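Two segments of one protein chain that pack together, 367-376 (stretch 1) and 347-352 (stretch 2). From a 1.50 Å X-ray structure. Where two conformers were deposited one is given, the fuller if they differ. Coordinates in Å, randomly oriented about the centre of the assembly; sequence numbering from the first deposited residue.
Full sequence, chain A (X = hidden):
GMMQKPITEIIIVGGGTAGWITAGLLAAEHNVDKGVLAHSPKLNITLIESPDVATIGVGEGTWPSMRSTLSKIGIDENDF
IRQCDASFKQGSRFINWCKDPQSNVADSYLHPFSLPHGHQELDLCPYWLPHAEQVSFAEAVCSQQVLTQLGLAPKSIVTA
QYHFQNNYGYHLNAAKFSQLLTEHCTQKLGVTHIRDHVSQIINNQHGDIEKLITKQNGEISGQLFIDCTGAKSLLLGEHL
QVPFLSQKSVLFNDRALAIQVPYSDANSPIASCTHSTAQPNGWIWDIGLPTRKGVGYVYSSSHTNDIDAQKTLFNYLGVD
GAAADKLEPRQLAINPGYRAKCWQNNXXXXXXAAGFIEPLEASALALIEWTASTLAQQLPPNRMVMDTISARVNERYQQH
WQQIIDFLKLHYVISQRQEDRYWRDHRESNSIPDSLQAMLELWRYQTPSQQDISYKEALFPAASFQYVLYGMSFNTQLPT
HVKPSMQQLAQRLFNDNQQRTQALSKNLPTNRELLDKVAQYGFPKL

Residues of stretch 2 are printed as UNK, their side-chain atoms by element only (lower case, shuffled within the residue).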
# COMPACT_ATOMS: atom_id res chain seq x y z
N LEU A 367 -3.51 0.94 -4.14
CA LEU A 367 -4.02 0.93 -5.54
C LEU A 367 -5.51 0.57 -5.58
O LEU A 367 -6.25 1.13 -6.39
CB LEU A 367 -3.22 -0.03 -6.40
CG LEU A 367 -1.83 0.45 -6.81
CD1 LEU A 367 -0.97 -0.72 -7.32
CD2 LEU A 367 -2.02 1.56 -7.86
N ILE A 368 -5.95 -0.37 -4.75
CA ILE A 368 -7.36 -0.68 -4.65
C ILE A 368 -8.15 0.60 -4.28
O ILE A 368 -9.17 0.96 -4.92
CB ILE A 368 -7.60 -1.83 -3.66
CG1 ILE A 368 -7.18 -3.16 -4.29
CG2 ILE A 368 -9.05 -1.89 -3.25
CD1 ILE A 368 -7.00 -4.29 -3.26
N GLU A 369 -7.70 1.29 -3.23
CA GLU A 369 -8.38 2.51 -2.78
C GLU A 369 -8.37 3.55 -3.89
O GLU A 369 -9.36 4.22 -4.09
CB GLU A 369 -7.65 3.07 -1.57
CG GLU A 369 -7.66 2.27 -0.29
CD GLU A 369 -6.85 3.06 0.74
OE1 GLU A 369 -7.43 3.94 1.37
OE2 GLU A 369 -5.63 2.84 0.86
N TRP A 370 -7.24 3.74 -4.56
CA TRP A 370 -7.15 4.75 -5.61
C TRP A 370 -8.14 4.40 -6.72
O TRP A 370 -8.89 5.25 -7.17
CB TRP A 370 -5.71 4.88 -6.20
CG TRP A 370 -5.77 5.75 -7.39
CD1 TRP A 370 -5.87 7.13 -7.40
CD2 TRP A 370 -5.87 5.34 -8.76
NE1 TRP A 370 -6.00 7.58 -8.68
CE2 TRP A 370 -6.00 6.51 -9.54
CE3 TRP A 370 -5.82 4.11 -9.41
CZ2 TRP A 370 -6.15 6.47 -10.93
CZ3 TRP A 370 -5.94 4.08 -10.79
CH2 TRP A 370 -6.11 5.26 -11.53
N THR A 371 -8.12 3.16 -7.17
CA THR A 371 -8.91 2.84 -8.34
C THR A 371 -10.42 2.95 -8.02
O THR A 371 -11.22 3.51 -8.79
CB THR A 371 -8.60 1.44 -8.90
OG1 THR A 371 -7.19 1.20 -8.97
CG2 THR A 371 -9.20 1.32 -10.29
N ALA A 372 -10.82 2.40 -6.87
CA ALA A 372 -12.22 2.42 -6.46
C ALA A 372 -12.70 3.84 -6.19
O ALA A 372 -13.80 4.21 -6.58
CB ALA A 372 -12.42 1.53 -5.23
N SER A 373 -11.89 4.61 -5.47
CA SER A 373 -12.28 5.98 -5.17
C SER A 373 -12.37 6.82 -6.47
O SER A 373 -13.25 7.65 -6.62
CB SER A 373 -11.34 6.66 -4.15
OG SER A 373 -10.01 6.78 -4.63
N THR A 374 -11.44 6.59 -7.40
CA THR A 374 -11.45 7.29 -8.67
C THR A 374 -12.69 6.95 -9.44
O THR A 374 -13.34 7.84 -9.99
CB THR A 374 -10.17 6.95 -9.46
OG1 THR A 374 -9.07 7.45 -8.70
CG2 THR A 374 -10.18 7.60 -10.79
N LEU A 375 -13.04 5.67 -9.51
CA LEU A 375 -14.26 5.29 -10.22
C LEU A 375 -15.47 5.93 -9.56
O LEU A 375 -16.36 6.44 -10.25
CB LEU A 375 -14.39 3.77 -10.22
CG LEU A 375 -15.69 3.25 -10.80
CD1 LEU A 375 -15.82 3.65 -12.29
CD2 LEU A 375 -15.78 1.76 -10.62
N ALA A 376 -15.54 5.91 -8.24
CA ALA A 376 -16.66 6.51 -7.55
C ALA A 376 -16.76 8.01 -7.83
O ALA A 376 -17.87 8.56 -7.98
CB ALA A 376 -16.55 6.26 -6.05
N UNK A 347 -15.11 -2.48 -18.51
CA UNK A 347 -14.53 -3.32 -17.48
C UNK A 347 -13.33 -2.60 -16.87
O UNK A 347 -12.41 -2.18 -17.58
c UNK A 347 -14.07 -4.67 -18.05
s UNK A 347 -13.27 -5.75 -16.82
N UNK A 348 -13.34 -2.49 -15.54
CA UNK A 348 -12.19 -1.95 -14.82
C UNK A 348 -11.69 -2.98 -13.81
O UNK A 348 -12.44 -3.60 -13.08
c UNK A 348 -11.54 1.53 -13.12
c UNK A 348 -13.66 -0.64 -13.20
c UNK A 348 -11.27 0.13 -13.66
c UNK A 348 -12.53 -0.56 -14.22
N UNK A 349 -10.36 -3.18 -13.80
CA UNK A 349 -9.73 -4.14 -12.92
C UNK A 349 -9.26 -3.43 -11.64
O UNK A 349 -8.61 -2.37 -11.70
c UNK A 349 -8.58 -4.85 -13.58
N UNK A 350 -9.55 -4.04 -10.50
CA UNK A 350 -9.17 -3.49 -9.21
C UNK A 350 -8.54 -4.62 -8.37
O UNK A 350 -9.09 -5.74 -8.29
c UNK A 350 -10.36 -2.82 -8.49
c UNK A 350 -10.95 -1.72 -9.38
c UNK A 350 -12.05 -0.86 -8.79
c UNK A 350 -9.99 -2.30 -7.11
N UNK A 351 -7.39 -4.33 -7.78
CA UNK A 351 -6.62 -5.31 -7.07
C UNK A 351 -5.67 -6.05 -8.00
O UNK A 351 -5.18 -5.46 -8.99
N UNK A 352 -5.37 -7.30 -7.65
CA UNK A 352 -4.37 -8.10 -8.37
C UNK A 352 -4.77 -8.37 -9.82
O UNK A 352 -3.89 -8.67 -10.65
c UNK A 352 -4.12 -9.40 -7.63
c UNK A 352 -3.61 -9.12 -6.23
c UNK A 352 -2.25 -11.53 -6.26
se UNK A 352 -3.30 -10.72 -5.16
O HOH W 1 -6.40 -0.93 -10.58

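Stretch 1 is a continuous helix, and stretch 2 enters beside it as a short strand, 347-349, whose N-to-C direction makes an angle of 152° with that of the helix, so the two run roughly antiparallel. The axes come within 10.0 Å, a gap that side chains must fill.

Position 347 carries two side-chain atoms, one carbon followed by one sulfur. That composition is cysteine, C347. Its closest side-chain approach to the helix is C347 CB to L375 CD2, 10.0 Å, and it is buried against other parts of the protein, so this contact places no demand on it.

Position 348 has four side-chain carbons, forked at the first, with one arm two carbons long. Its CA-to-CB bond points toward the helix, and its carbons approach the methyl of T371 and a methyl of L375. A fork at CB with unequal arms is the mark of isoleucine. In I348, CD1 lies 3.7 Å from T371 CG2, while CG2 lies 4.1 Å from L375 CD2, so the two arms reach residues one helical turn apart.

Position 349 bears a single carbon, pointing away from the helix, as expected from strand alternation after 348. One carbon means alanine, A349. What it offers the helix is backbone: its O is 4.0 Å from T371 CG2, and it accepts a hydrogen bond from water 1 at 2.9 Å. The same water donates to T371 OG1 at 2.8 Å, joining strand carbonyl to helix hydroxyl.

Position 350 again shows four carbons, forked at the first, with one two-carbon arm. The CA-to-CB bond runs sideways, but the end of the side chain comes nearer the helix, and its carbons lie against I368, the T371 methyl and A372. This is a second isoleucine, I350, and the largest area covered in the contact is its own. Its CG1 packs 3.6 Å from T371 CG2, its CG2 sits 4.0 Å from I368 CG2, and its CD1 reaches to 4.3 Å from A372 CB; I350 CD1 also lies 4.0 Å from A372 N, so the long arm ends close to the helix backbone.

Position 351 has no side-chain atoms, and its CA lies 3.6 Å from I368 CG1; this is glycine, G351. Its phi/psi of 87/-151° would jam a CB against the preceding carbonyl O. The backbone alone therefore calls for glycine; an ideal CB would also stand 3.7 Å from I368 CD1.

Position 352 has an unbranched chain of two carbons, a selenium and a last carbon: selenomethionine at a methionine position, M352. Its CA-to-CB bond points away from the helix; the residue is exposed and makes no contact with it.

The contact buries 325 Å² without a direct hydrogen bond between the stretches. I368, T371, A372 and L375 supply its helical surface, against which the two isoleucines and the glycine pack. T371 serves both chemistries: its methyl meets I348 and I350, while T371 OG1 donates to L367 O at 2.7 Å and accepts from the bridging water.

Stretch 2, residues 347-352: CIAIGM
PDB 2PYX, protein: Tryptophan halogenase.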